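Local coordinates for protein transcriptional regulator (Vibrio virus VP882, PDB 7DWM) that binds the autoinducer 3,5-dimethylpyrazin-2-ol in a PAS-fold pocket and probably acts as a DNA-binding transcriptional regulator through a LuxR-type helix-turn-helix region, at residues C65-F74 against L91-G99; D26-F37 against A118-D126. One frame throughout, in Å; residues are numbered along the deposited sequence.

Contact 1. Residues C65-F74 against L91-G99. With A1U (3,5-dimethylpyrazin-2-ol), chain C.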
ATOM      1  N   CYS A  65       6.154 -26.364   5.979  1.00117.84           N
ATOM      2  CA  CYS A  65       6.426 -25.199   5.137  1.00102.17           C
ATOM      3  C   CYS A  65       7.650 -24.464   5.640  1.00 98.33           C
ATOM      4  O   CYS A  65       7.954 -24.480   6.834  1.00 95.48           O
ATOM      5  CB  CYS A  65       5.237 -24.226   5.065  1.00112.51           C
ATOM      6  SG  CYS A  65       5.515 -22.922   3.849  1.00 97.94           S
ATOM      7  N   GLU A  66       8.332 -23.807   4.706  1.00 88.73           N
ATOM      8  CA  GLU A  66       9.627 -23.195   4.974  1.00 80.34           C
ATOM      9  C   GLU A  66       9.500 -21.963   5.855  1.00 88.47           C
ATOM     10  O   GLU A  66      10.503 -21.528   6.438  1.00103.00           O
ATOM     11  CB  GLU A  66      10.315 -22.821   3.656  1.00 86.53           C
ATOM     12  CG  GLU A  66      10.439 -23.971   2.670  1.00 80.28           C
ATOM     13  CD  GLU A  66      11.849 -24.516   2.570  1.00 80.49           C
ATOM     14  OE1 GLU A  66      12.098 -25.333   1.660  1.00 72.74           O
ATOM     15  OE2 GLU A  66      12.704 -24.130   3.400  1.00 70.84           O
ATOM     16  N   THR A  67       8.291 -21.389   5.937  1.00 99.23           N
ATOM     17  CA  THR A  67       8.022 -20.287   6.851  1.00 64.77           C
ATOM     18  C   THR A  67       8.638 -20.520   8.217  1.00 78.84           C
ATOM     19  O   THR A  67       9.129 -19.573   8.841  1.00 79.17           O
ATOM     20  CB  THR A  67       6.512 -20.088   6.988  1.00 88.84           C
ATOM     21  OG1 THR A  67       5.850 -21.353   6.988  1.00102.92           O
ATOM     22  CG2 THR A  67       5.982 -19.257   5.827  1.00 89.92           C
ATOM     23  N   ALA A  68       8.649 -21.769   8.686  1.00 91.43           N
ATOM     24  CA  ALA A  68       9.105 -22.066  10.040  1.00 81.47           C
ATOM     25  C   ALA A  68      10.527 -21.580  10.298  1.00 94.84           C
ATOM     26  O   ALA A  68      10.870 -21.250  11.443  1.00 90.04           O
ATOM     27  CB  ALA A  68       9.011 -23.571  10.310  1.00 92.84           C
ATOM     28  N   ALA A  69      11.368 -21.523   9.262  1.00 81.93           N
ATOM     29  CA  ALA A  69      12.741 -21.079   9.476  1.00 57.22           C
ATOM     30  C   ALA A  69      12.811 -19.643   9.976  1.00 84.81           C
ATOM     31  O   ALA A  69      13.786 -19.278  10.644  1.00 98.62           O
ATOM     32  CB  ALA A  69      13.551 -21.222   8.186  1.00 77.94           C
ATOM     33  N   PHE A  70      11.798 -18.830   9.685  1.00100.79           N
ATOM     34  CA  PHE A  70      11.717 -17.467  10.187  1.00 93.84           C
ATOM     35  C   PHE A  70      10.702 -17.326  11.311  1.00102.83           C
ATOM     36  O   PHE A  70      10.380 -16.199  11.705  1.00 96.52           O
ATOM     37  CB  PHE A  70      11.379 -16.504   9.049  1.00 85.90           C
ATOM     38  CG  PHE A  70      12.529 -16.236   8.131  1.00 82.71           C
ATOM     39  CD1 PHE A  70      13.332 -15.125   8.318  1.00 85.98           C
ATOM     40  CD2 PHE A  70      12.816 -17.101   7.090  1.00 82.56           C
ATOM     41  CE1 PHE A  70      14.396 -14.877   7.477  1.00 75.96           C
ATOM     42  CE2 PHE A  70      13.881 -16.857   6.247  1.00 74.95           C
ATOM     43  CZ  PHE A  70      14.671 -15.745   6.441  1.00 84.33           C
ATOM     44  N   ALA A  71      10.214 -18.450  11.847  1.00108.11           N
ATOM     45  CA  ALA A  71       9.268 -18.409  12.953  1.00 97.11           C
ATOM     46  C   ALA A  71       9.787 -17.507  14.060  1.00 88.12           C
ATOM     47  O   ALA A  71       9.095 -16.582  14.504  1.00 91.57           O
ATOM     48  CB  ALA A  71       9.023 -19.823  13.478  1.00 95.94           C
ATOM     49  N   ASP A  72      11.037 -17.737  14.470  1.00 97.08           N
ATOM     50  CA  ASP A  72      11.723 -16.886  15.429  1.00112.03           C
ATOM     51  C   ASP A  72      11.446 -15.412  15.154  1.00101.82           C
ATOM     52  O   ASP A  72      10.833 -14.715  15.972  1.00112.67           O
ATOM     53  CB  ASP A  72      13.225 -17.203  15.372  1.00130.28           C
ATOM     54  CG  ASP A  72      14.081 -16.172  16.080  1.00135.45           C
ATOM     55  OD1 ASP A  72      14.641 -16.505  17.145  1.00134.54           O
ATOM     56  OD2 ASP A  72      14.232 -15.047  15.557  1.00135.71           O
ATOM     57  N   SER A  73      11.774 -14.943  13.952  1.00100.28           N
ATOM     58  CA  SER A  73      11.706 -13.505  13.736  1.00112.80           C
ATOM     59  C   SER A  73      10.259 -13.044  13.625  1.00 98.88           C
ATOM     60  O   SER A  73       9.936 -11.928  14.058  1.00 88.38           O
ATOM     61  CB  SER A  73      12.491 -13.121  12.481  1.00 94.83           C
ATOM     62  OG  SER A  73      11.629 -12.961  11.372  1.00 86.97           O
ATOM     63  N   PHE A  74       9.364 -13.933  13.170  1.00 93.34           N
ATOM     64  CA  PHE A  74       7.938 -13.646  13.259  1.00 80.02           C
ATOM     65  C   PHE A  74       7.574 -13.217  14.671  1.00 98.70           C
ATOM     66  O   PHE A  74       7.060 -12.111  14.889  1.00 99.09           O
ATOM     67  CB  PHE A  74       7.118 -14.876  12.866  1.00 78.33           C
ATOM     68  CG  PHE A  74       7.244 -15.279  11.420  1.00 78.36           C
ATOM     69  CD1 PHE A  74       7.950 -14.511  10.510  1.00 92.01           C
ATOM     70  CD2 PHE A  74       6.625 -16.436  10.969  1.00 90.85           C
ATOM     71  CE1 PHE A  74       8.048 -14.896   9.178  1.00 86.39           C
ATOM     72  CE2 PHE A  74       6.717 -16.827   9.644  1.00 96.57           C
ATOM     73  CZ  PHE A  74       7.431 -16.056   8.746  1.00 84.13           C
ATOM     74  N   LEU A  91       6.575  -7.372   5.062  1.00 71.65           N
ATOM     75  CA  LEU A  91       6.826  -7.971   3.764  1.00 77.98           C
ATOM     76  C   LEU A  91       7.397  -9.358   3.996  1.00 77.61           C
ATOM     77  O   LEU A  91       8.523  -9.498   4.490  1.00 72.16           O
ATOM     78  CB  LEU A  91       7.786  -7.107   2.947  1.00 65.48           C
ATOM     79  CG  LEU A  91       8.346  -7.683   1.631  1.00 55.73           C
ATOM     80  CD1 LEU A  91       7.236  -7.940   0.621  1.00 62.00           C
ATOM     81  CD2 LEU A  91       9.402  -6.757   1.044  1.00 54.65           C
ATOM     82  N   ASP A  92       6.625 -10.379   3.654  1.00 64.67           N
ATOM     83  CA  ASP A  92       7.008 -11.774   3.811  1.00 75.90           C
ATOM     84  C   ASP A  92       7.118 -12.385   2.422  1.00 68.10           C
ATOM     85  O   ASP A  92       6.108 -12.662   1.772  1.00 64.53           O
ATOM     86  CB  ASP A  92       5.974 -12.510   4.664  1.00 68.47           C
ATOM     87  CG  ASP A  92       6.340 -12.561   6.147  1.00 87.65           C
ATOM     88  OD1 ASP A  92       7.308 -13.241   6.533  1.00 80.05           O
ATOM     89  OD2 ASP A  92       5.651 -11.943   6.961  1.00 97.03           O
ATOM     90  N   VAL A  93       8.342 -12.589   1.959  1.00 64.28           N
ATOM     91  CA  VAL A  93       8.581 -13.265   0.693  1.00 83.39           C
ATOM     92  C   VAL A  93       9.075 -14.667   1.016  1.00 76.80           C
ATOM     93  O   VAL A  93      10.151 -14.840   1.612  1.00 67.88           O
ATOM     94  CB  VAL A  93       9.576 -12.495  -0.185  1.00 63.07           C
ATOM     95  CG1 VAL A  93       9.777 -13.221  -1.500  1.00 53.95           C
ATOM     96  CG2 VAL A  93       9.061 -11.084  -0.432  1.00 67.72           C
ATOM     97  N   HIS A  94       8.285 -15.668   0.629  1.00 55.33           N
ATOM     98  CA  HIS A  94       8.526 -17.018   1.120  1.00 72.91           C
ATOM     99  C   HIS A  94       8.158 -18.043   0.065  1.00 63.96           C
ATOM    100  O   HIS A  94       7.253 -17.805  -0.745  1.00 76.88           O
ATOM    101  CB  HIS A  94       7.721 -17.304   2.396  1.00 67.03           C
ATOM    102  CG  HIS A  94       8.229 -16.593   3.607  1.00 68.99           C
ATOM    103  ND1 HIS A  94       9.350 -16.998   4.297  1.00 87.95           N
ATOM    104  CD2 HIS A  94       7.763 -15.503   4.258  1.00 73.39           C
ATOM    105  CE1 HIS A  94       9.559 -16.186   5.317  1.00 71.25           C
ATOM    106  NE2 HIS A  94       8.608 -15.270   5.318  1.00 86.88           N
ATOM    107  N   PRO A  95       8.824 -19.199   0.058  1.00 66.00           N
ATOM    108  CA  PRO A  95       8.355 -20.358  -0.724  1.00 85.04           C
ATOM    109  C   PRO A  95       7.198 -21.056  -0.013  1.00 93.72           C
ATOM    110  O   PRO A  95       7.336 -22.087   0.645  1.00 89.50           O
ATOM    111  CB  PRO A  95       9.607 -21.235  -0.803  1.00 65.83           C
ATOM    112  CG  PRO A  95      10.328 -20.947   0.469  1.00 69.48           C
ATOM    113  CD  PRO A  95      10.075 -19.490   0.779  1.00 68.52           C
ATOM    114  N   TYR A  96       6.012 -20.467  -0.145  1.00101.84           N
ATOM    115  CA  TYR A  96       4.826 -21.010   0.489  1.00 93.33           C
ATOM    116  C   TYR A  96       4.446 -22.341  -0.163  1.00102.65           C
ATOM    117  O   TYR A  96       5.011 -22.754  -1.181  1.00 86.53           O
ATOM    118  CB  TYR A  96       3.677 -20.005   0.407  1.00 85.03           C
ATOM    119  CG  TYR A  96       3.964 -18.696   1.118  1.00 82.93           C
ATOM    120  CD1 TYR A  96       4.080 -18.643   2.501  1.00 80.29           C
ATOM    121  CD2 TYR A  96       4.124 -17.515   0.404  1.00 69.26           C
ATOM    122  CE1 TYR A  96       4.344 -17.452   3.153  1.00 84.63           C
ATOM    123  CE2 TYR A  96       4.390 -16.320   1.046  1.00 75.33           C
ATOM    124  CZ  TYR A  96       4.498 -16.295   2.420  1.00 66.27           C
ATOM    125  OH  TYR A  96       4.763 -15.108   3.063  1.00 73.48           O
ATOM    126  N   ALA A  97       3.455 -23.005   0.437  1.00 97.46           N
ATOM    127  CA  ALA A  97       3.096 -24.372   0.070  1.00 89.92           C
ATOM    128  C   ALA A  97       2.775 -24.548  -1.410  1.00 89.23           C
ATOM    129  O   ALA A  97       2.730 -25.692  -1.878  1.00 94.71           O
ATOM    130  CB  ALA A  97       1.904 -24.834   0.909  1.00105.12           C
ATOM    131  N   ASN A  98       2.554 -23.470  -2.157  1.00 95.25           N
ATOM    132  CA  ASN A  98       2.286 -23.568  -3.587  1.00104.09           C
ATOM    133  C   ASN A  98       3.160 -22.602  -4.375  1.00 99.85           C
ATOM    134  O   ASN A  98       2.692 -21.918  -5.292  1.00 87.99           O
ATOM    135  CB  ASN A  98       0.809 -23.339  -3.892  1.00110.21           C
ATOM    136  CG  ASN A  98       0.336 -24.144  -5.091  1.00119.25           C
ATOM    137  OD1 ASN A  98       1.010 -24.197  -6.120  1.00119.99           O
ATOM    138  ND2 ASN A  98      -0.823 -24.781  -4.960  1.00106.86           N
ATOM    139  N   GLY A  99       4.437 -22.528  -4.030  1.00101.84           N
ATOM    140  CA  GLY A  99       5.394 -21.719  -4.756  1.00 91.70           C
ATOM    141  C   GLY A  99       5.800 -20.473  -3.986  1.00 82.48           C
ATOM    142  O   GLY A  99       5.289 -20.167  -2.909  1.00 81.71           O
TER
HETATM  143  CAB A1U C 301       4.457 -14.693   8.288  1.00 90.98           C
HETATM  144  CAC A1U C 301       3.563 -15.771   8.072  1.00 90.18           C
HETATM  145  CAE A1U C 301       2.602 -15.362  10.170  1.00 78.76           C
HETATM  146  CAF A1U C 301       3.532 -14.308  10.300  1.00 91.86           C
HETATM  147  CAG A1U C 301       3.641 -16.553   6.789  1.00 73.64           C
HETATM  148  CAH A1U C 301       1.593 -15.693  11.227  1.00 87.10           C
HETATM  149  NAA A1U C 301       4.461 -13.938   9.419  1.00 87.64           N
HETATM  150  NAD A1U C 301       2.644 -16.081   9.032  1.00 81.19           N
HETATM  151  OAI A1U C 301       3.451 -13.585  11.505  1.00 82.36           O
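The ring edge of Phe74 takes His94 NE2 in plane, 3.7 Å from Phe74 CZ. One face of this ring lies on the bound 3,5-dimethylpyrazin-2-ol, whose NAA sits 3.4 Å above the plane, over its centre. The opposite face takes the backbone O of Phe70 near its rim. His94 also turns an edge to the face of Phe70 in an offset edge-to-face pair with planes at 71°. One face of the His94 ring carries Thr67 CG2. This methyl also reaches Tyr96 CE1 at 3.6 Å and the ligand methyl CAG at 3.7 Å, so it touches both rings and the ligand. With its CG beside the backbone N (chi1 -61°), Tyr96 swings its ring back toward Thr67 although its CB points away. Within the strand, its OH donates a hydrogen bond to Asp92 O from above the carbonyl plane. Glu66 CB packs on Pro95 CG at 3.7 Å, and Cys65 SG lies near Pro95 O. Thr67, Phe74, Asp92 and Tyr96 belong to the ligand pocket; Asp92 OD2 comes 3.3 Å from ligand CAB. The start of helix 71-80 and the 3-10 turn before it cover strand 88-96, which is flanked by strands 99-110 and 233-236.

Contact 2. Residues D26-F37 against A118-D126; sequences DPWGIKDTKSVF and AGTIFHGQD. With A1U (3,5-dimethylpyrazin-2-ol), chain C.
Asp26, just before strand 28-32, meets His123 of the antiparallel strand 119-126 beside it in the PAS-fold sheet. His123 NE2 donates to Asp26 OD1; the modelled separation is too short to trust. Pro27 O then takes the N-H of Gly124 at 2.8 Å in an almost straight bond. Trp28 lays its six-membered ring on His123 in an offset stack, centroids 3.9 Å apart and planes at 6°. Ile121 CG2 touches the Trp28 edge, and Trp28 of the second subunit packs on it. Gly29 and Phe122 form a hydrogen-bonded pair. Gly29 CA makes a CH-pi contact over one face of the Phe122 ring, 3.7 Å from its centroid. Ile30 CG2 packs on Ile121 CG2 at 3.4 Å, on the sheet face of Trp28 and His123. Lys31 pairs with Thr120 through two backbone hydrogen bonds, and Thr120 OG1 is hydrogen-bonded to Asp78. The Lys31 side chain bends at chi2 (-137°) toward the pocket, where NZ forms salt bridges with Asp60 and Asp78 and a weak hydrogen bond to ligand OAI. Phe37 CE2 meets Phe122 CE1 at 3.8 Å. The ligand methyl CAH lies over the centre of the Phe122 face turned from Gly29, 3.7 Å above its plane.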
ATOM      1  N   ASP A  26      -8.537 -13.870   2.327  1.00 94.32           N
ATOM      2  CA  ASP A  26      -7.205 -13.550   2.806  1.00 92.03           C
ATOM      3  C   ASP A  26      -6.810 -14.463   3.965  1.00 99.91           C
ATOM      4  O   ASP A  26      -7.661 -14.889   4.749  1.00108.54           O
ATOM      5  CB  ASP A  26      -7.144 -12.103   3.281  1.00 93.27           C
ATOM      6  CG  ASP A  26      -7.101 -11.113   2.142  1.00 93.14           C
ATOM      7  OD1 ASP A  26      -7.065  -9.896   2.426  1.00 64.38           O
ATOM      8  OD2 ASP A  26      -7.103 -11.543   0.969  1.00 78.13           O
ATOM      9  N   PRO A  27      -5.524 -14.785   4.084  1.00 92.09           N
ATOM     10  CA  PRO A  27      -5.032 -15.400   5.322  1.00 87.14           C
ATOM     11  C   PRO A  27      -5.214 -14.471   6.513  1.00 91.58           C
ATOM     12  O   PRO A  27      -4.598 -13.400   6.581  1.00 95.27           O
ATOM     13  CB  PRO A  27      -3.551 -15.661   5.018  1.00 87.73           C
ATOM     14  CG  PRO A  27      -3.489 -15.779   3.534  1.00 87.78           C
ATOM     15  CD  PRO A  27      -4.518 -14.817   3.009  1.00 92.29           C
ATOM     16  N   TRP A  28      -6.062 -14.872   7.457  1.00102.29           N
ATOM     17  CA  TRP A  28      -6.379 -14.078   8.634  1.00 97.12           C
ATOM     18  C   TRP A  28      -6.132 -14.921   9.877  1.00102.64           C
ATOM     19  O   TRP A  28      -6.330 -16.139   9.862  1.00 97.29           O
ATOM     20  CB  TRP A  28      -7.847 -13.627   8.620  1.00101.94           C
ATOM     21  CG  TRP A  28      -8.152 -12.311   7.952  1.00 95.76           C
ATOM     22  CD1 TRP A  28      -8.730 -12.129   6.727  1.00 84.13           C
ATOM     23  CD2 TRP A  28      -7.949 -11.000   8.496  1.00 74.16           C
ATOM     24  NE1 TRP A  28      -8.880 -10.789   6.468  1.00 75.92           N
ATOM     25  CE2 TRP A  28      -8.409 -10.074   7.538  1.00 67.24           C
ATOM     26  CE3 TRP A  28      -7.409 -10.520   9.693  1.00 74.47           C
ATOM     27  CZ2 TRP A  28      -8.350  -8.698   7.743  1.00 78.28           C
ATOM     28  CZ3 TRP A  28      -7.354  -9.154   9.895  1.00 65.36           C
ATOM     29  CH2 TRP A  28      -7.820  -8.258   8.925  1.00 76.66           C
ATOM     30  N   GLY A  29      -5.710 -14.279  10.960  1.00101.98           N
ATOM     31  CA  GLY A  29      -5.573 -15.031  12.200  1.00 89.39           C
ATOM     32  C   GLY A  29      -5.162 -14.145  13.352  1.00104.05           C
ATOM     33  O   GLY A  29      -4.905 -12.952  13.184  1.00103.27           O
ATOM     34  N   ILE A  30      -5.166 -14.740  14.548  1.00104.88           N
ATOM     35  CA  ILE A  30      -4.722 -14.074  15.771  1.00110.71           C
ATOM     36  C   ILE A  30      -3.929 -15.066  16.618  1.00116.30           C
ATOM     37  O   ILE A  30      -4.243 -16.264  16.675  1.00109.56           O
ATOM     38  CB  ILE A  30      -5.898 -13.442  16.568  1.00117.21           C
ATOM     39  CG1 ILE A  30      -6.769 -14.475  17.297  1.00121.40           C
ATOM     40  CG2 ILE A  30      -6.756 -12.554  15.693  1.00113.88           C
ATOM     41  CD1 ILE A  30      -6.244 -14.881  18.658  1.00124.47           C
ATOM     42  N   LYS A  31      -2.880 -14.570  17.262  1.00 95.01           N
ATOM     43  CA  LYS A  31      -2.164 -15.359  18.256  1.00103.61           C
ATOM     44  C   LYS A  31      -2.010 -14.547  19.536  1.00116.52           C
ATOM     45  O   LYS A  31      -2.377 -13.372  19.600  1.00106.98           O
ATOM     46  CB  LYS A  31      -0.815 -15.862  17.735  1.00114.76           C
ATOM     47  CG  LYS A  31       0.042 -14.832  17.082  1.00109.85           C
ATOM     48  CD  LYS A  31       0.631 -15.436  15.835  1.00100.73           C
ATOM     49  CE  LYS A  31       1.628 -14.510  15.216  1.00 89.41           C
ATOM     50  NZ  LYS A  31       2.433 -15.184  14.177  1.00 73.26           N
ATOM     51  N   ASP A  32      -1.426 -15.187  20.545  1.00120.09           N
ATOM     52  CA  ASP A  32      -1.408 -14.705  21.917  1.00114.10           C
ATOM     53  C   ASP A  32      -0.109 -13.954  22.205  1.00114.77           C
ATOM     54  O   ASP A  32       0.702 -13.696  21.310  1.00122.45           O
ATOM     55  CB  ASP A  32      -1.602 -15.898  22.856  1.00117.15           C
ATOM     56  CG  ASP A  32      -1.949 -15.496  24.269  1.00133.13           C
ATOM     57  OD1 ASP A  32      -1.194 -15.890  25.178  1.00129.73           O
ATOM     58  OD2 ASP A  32      -2.969 -14.800  24.473  1.00132.75           O
ATOM     59  N   THR A  33       0.094 -13.594  23.477  1.00 99.53           N
ATOM     60  CA  THR A  33       1.319 -12.947  23.921  1.00112.60           C
ATOM     61  C   THR A  33       2.494 -13.911  23.954  1.00113.30           C
ATOM     62  O   THR A  33       3.635 -13.465  24.117  1.00103.03           O
ATOM     63  CB  THR A  33       1.127 -12.317  25.303  1.00110.64           C
ATOM     64  OG1 THR A  33       2.370 -11.765  25.755  1.00118.93           O
ATOM     65  CG2 THR A  33       0.655 -13.361  26.310  1.00107.25           C
ATOM     66  N   LYS A  34       2.242 -15.213  23.854  1.00108.28           N
ATOM     67  CA  LYS A  34       3.288 -16.203  23.665  1.00119.84           C
ATOM     68  C   LYS A  34       3.471 -16.551  22.191  1.00111.54           C
ATOM     69  O   LYS A  34       4.102 -17.564  21.866  1.00106.88           O
ATOM     70  CB  LYS A  34       2.982 -17.451  24.492  1.00126.18           C
ATOM     71  CG  LYS A  34       3.299 -17.299  25.972  1.00118.15           C
ATOM     72  CD  LYS A  34       2.274 -18.008  26.836  1.00128.91           C
ATOM     73  CE  LYS A  34       2.741 -19.406  27.209  1.00115.66           C
ATOM     74  NZ  LYS A  34       1.713 -20.150  27.988  1.00118.57           N
ATOM     75  N   SER A  35       2.946 -15.707  21.297  1.00115.99           N
ATOM     76  CA  SER A  35       2.905 -15.938  19.852  1.00113.10           C
ATOM     77  C   SER A  35       2.351 -17.311  19.489  1.00109.66           C
ATOM     78  O   SER A  35       2.693 -17.869  18.439  1.00105.21           O
ATOM     79  CB  SER A  35       4.292 -15.752  19.227  1.00 79.34           C
ATOM     80  OG  SER A  35       4.386 -16.436  17.988  1.00112.13           O
ATOM     81  N   VAL A  36       1.494 -17.875  20.335  1.00106.13           N
ATOM     82  CA  VAL A  36       0.859 -19.157  20.068  1.00109.22           C
ATOM     83  C   VAL A  36      -0.491 -18.927  19.399  1.00105.92           C
ATOM     84  O   VAL A  36      -1.279 -18.084  19.843  1.00116.08           O
ATOM     85  CB  VAL A  36       0.710 -19.967  21.366  1.00119.35           C
ATOM     86  CG1 VAL A  36       0.398 -21.403  21.067  1.00116.79           C
ATOM     87  CG2 VAL A  36       1.988 -19.879  22.186  1.00109.79           C
ATOM     88  N   PHE A  37      -0.759 -19.680  18.331  1.00100.24           N
ATOM     89  CA  PHE A  37      -1.970 -19.503  17.535  1.00111.29           C
ATOM     90  C   PHE A  37      -3.224 -19.712  18.380  1.00115.12           C
ATOM     91  O   PHE A  37      -3.309 -20.679  19.142  1.00128.84           O
ATOM     92  CB  PHE A  37      -1.982 -20.503  16.374  1.00105.38           C
ATOM     93  CG  PHE A  37      -1.200 -20.065  15.168  1.00109.10           C
ATOM     94  CD1 PHE A  37      -0.864 -20.979  14.181  1.00112.98           C
ATOM     95  CD2 PHE A  37      -0.813 -18.745  15.013  1.00104.67           C
ATOM     96  CE1 PHE A  37      -0.148 -20.584  13.064  1.00119.84           C
ATOM     97  CE2 PHE A  37      -0.101 -18.347  13.899  1.00 93.19           C
ATOM     98  CZ  PHE A  37       0.233 -19.266  12.927  1.00107.01           C
ATOM     99  N   ALA A 118      -4.040  -8.747  24.436  1.00123.18           N
ATOM    100  CA  ALA A 118      -4.080 -10.205  24.562  1.00111.16           C
ATOM    101  C   ALA A 118      -3.108 -10.899  23.629  1.00125.31           C
ATOM    102  O   ALA A 118      -2.646 -12.004  23.938  1.00130.74           O
ATOM    103  CB  ALA A 118      -5.487 -10.735  24.310  1.00 96.98           C
ATOM    104  N   GLY A 119      -2.782 -10.268  22.509  1.00137.31           N
ATOM    105  CA  GLY A 119      -1.883 -10.834  21.528  1.00123.15           C
ATOM    106  C   GLY A 119      -1.844  -9.966  20.291  1.00119.63           C
ATOM    107  O   GLY A 119      -1.770  -8.740  20.397  1.00114.39           O
ATOM    108  N   THR A 120      -1.931 -10.575  19.114  1.00113.17           N
ATOM    109  CA  THR A 120      -1.896  -9.837  17.861  1.00107.77           C
ATOM    110  C   THR A 120      -2.842 -10.474  16.857  1.00106.54           C
ATOM    111  O   THR A 120      -3.135 -11.672  16.926  1.00101.91           O
ATOM    112  CB  THR A 120      -0.485  -9.788  17.247  1.00102.65           C
ATOM    113  OG1 THR A 120      -0.081 -11.105  16.854  1.00103.28           O
ATOM    114  CG2 THR A 120       0.532  -9.227  18.231  1.00 99.69           C
ATOM    115  N   ILE A 121      -3.311  -9.652  15.919  1.00112.16           N
ATOM    116  CA  ILE A 121      -4.044 -10.092  14.738  1.00101.64           C
ATOM    117  C   ILE A 121      -3.130  -9.881  13.543  1.00105.87           C
ATOM    118  O   ILE A 121      -2.431  -8.864  13.460  1.00112.36           O
ATOM    119  CB  ILE A 121      -5.371  -9.327  14.540  1.00 98.18           C
ATOM    120  CG1 ILE A 121      -6.121  -9.137  15.861  1.00111.53           C
ATOM    121  CG2 ILE A 121      -6.251  -9.991  13.477  1.00105.88           C
ATOM    122  CD1 ILE A 121      -5.991  -7.747  16.418  1.00 96.52           C
ATOM    123  N   PHE A 122      -3.113 -10.847  12.630  1.00 92.53           N
ATOM    124  CA  PHE A 122      -2.328 -10.748  11.412  1.00 92.07           C
ATOM    125  C   PHE A 122      -3.239 -10.942  10.210  1.00 96.85           C
ATOM    126  O   PHE A 122      -4.117 -11.821  10.202  1.00 84.03           O
ATOM    127  CB  PHE A 122      -1.160 -11.762  11.390  1.00 98.18           C
ATOM    128  CG  PHE A 122      -1.589 -13.205  11.394  1.00 91.54           C
ATOM    129  CD1 PHE A 122      -1.595 -13.932  12.572  1.00 93.33           C
ATOM    130  CD2 PHE A 122      -1.948 -13.845  10.216  1.00 85.52           C
ATOM    131  CE1 PHE A 122      -1.981 -15.258  12.581  1.00 92.97           C
ATOM    132  CE2 PHE A 122      -2.341 -15.167  10.222  1.00 84.92           C
ATOM    133  CZ  PHE A 122      -2.351 -15.878  11.405  1.00 92.31           C
ATOM    134  N   HIS A 123      -3.034 -10.079   9.213  1.00 93.15           N
ATOM    135  CA  HIS A 123      -3.744 -10.089   7.941  1.00 88.45           C
ATOM    136  C   HIS A 123      -2.709 -10.230   6.822  1.00 80.50           C
ATOM    137  O   HIS A 123      -1.880  -9.313   6.645  1.00 68.19           O
ATOM    138  CB  HIS A 123      -4.588  -8.829   7.767  1.00 78.54           C
ATOM    139  CG  HIS A 123      -5.340  -8.771   6.473  1.00 77.71           C
ATOM    140  ND1 HIS A 123      -5.736  -7.583   5.896  1.00 54.67           N
ATOM    141  CD2 HIS A 123      -5.775  -9.752   5.647  1.00 77.46           C
ATOM    142  CE1 HIS A 123      -6.380  -7.835   4.770  1.00 72.48           C
ATOM    143  NE2 HIS A 123      -6.417  -9.144   4.596  1.00 65.75           N
ATOM    144  N   GLY A 124      -2.743 -11.320   6.118  1.00 77.19           N
ATOM    145  CA  GLY A 124      -1.838 -11.574   5.000  1.00 82.24           C
ATOM    146  C   GLY A 124      -2.517 -11.256   3.675  1.00 73.38           C
ATOM    147  O   GLY A 124      -3.648 -11.679   3.434  1.00 82.00           O
ATOM    148  N   GLN A 125      -1.811 -10.507   2.833  1.00 75.91           N
ATOM    149  CA  GLN A 125      -2.325 -10.114   1.525  1.00 98.05           C
ATOM    150  C   GLN A 125      -1.350 -10.537   0.435  1.00 80.05           C
ATOM    151  O   GLN A 125      -0.162 -10.205   0.495  1.00 72.03           O
ATOM    152  CB  GLN A 125      -2.561  -8.600   1.456  1.00 91.93           C
ATOM    153  CG  GLN A 125      -3.336  -8.030   2.634  1.00 74.98           C
ATOM    154  CD  GLN A 125      -3.911  -6.659   2.339  1.00 67.74           C
ATOM    155  OE1 GLN A 125      -3.672  -5.701   3.073  1.00 69.14           O
ATOM    156  NE2 GLN A 125      -4.676  -6.559   1.256  1.00 81.39           N
ATOM    157  N   ASP A 126      -1.862 -11.263  -0.559  1.00 63.72           N
ATOM    158  CA  ASP A 126      -1.054 -11.747  -1.674  1.00 62.59           C
ATOM    159  C   ASP A 126      -0.808 -10.610  -2.658  1.00 88.87           C
ATOM    160  O   ASP A 126      -1.715 -10.195  -3.385  1.00 79.23           O
ATOM    161  CB  ASP A 126      -1.742 -12.922  -2.362  1.00 79.30           C
ATOM    162  CG  ASP A 126      -0.829 -13.642  -3.337  1.00 83.41           C
ATOM    163  OD1 ASP A 126      -1.300 -14.584  -4.007  1.00 81.44           O
ATOM    164  OD2 ASP A 126       0.360 -13.267  -3.437  1.00 94.34           O
TER
HETATM  165  CAB A1U C 301       4.457 -14.693   8.288  1.00 90.98           C
HETATM  166  CAC A1U C 301       3.563 -15.771   8.072  1.00 90.18           C
HETATM  167  CAE A1U C 301       2.602 -15.362  10.170  1.00 78.76           C
HETATM  168  CAF A1U C 301       3.532 -14.308  10.300  1.00 91.86           C
HETATM  169  CAG A1U C 301       3.641 -16.553   6.789  1.00 73.64           C
HETATM  170  CAH A1U C 301       1.593 -15.693  11.227  1.00 87.10           C
HETATM  171  NAA A1U C 301       4.461 -13.938   9.419  1.00 87.64           N
HETATM  172  NAD A1U C 301       2.644 -16.081   9.032  1.00 81.19           N
HETATM  173  OAI A1U C 301       3.451 -13.585  11.505  1.00 82.36           O

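How the contacts relate
Contacts 1 and 2 belong to the same sheet and touch the same ligand. Their centres are 14 Å apart, and their nearest atoms about 5 Å, without touching. Contact 2 is the buried one: two neighbouring strands joined by regular backbone hydrogen bonds. Contact 1 is partly buried and packs a 3-10 turn and a helix start on a strand, through side chains and without cross-segment hydrogen bonds. Along the chain it is nested inside the loop that contact 2 closes. The pocket takes aromatic rings from both, but contact 2 adds the charged amine of Lys31, whereas contact 1 brings the carboxylate of Asp92. Both reach the second subunit: contact 1 through Leu91, contact 2 through Trp28 and Gln125.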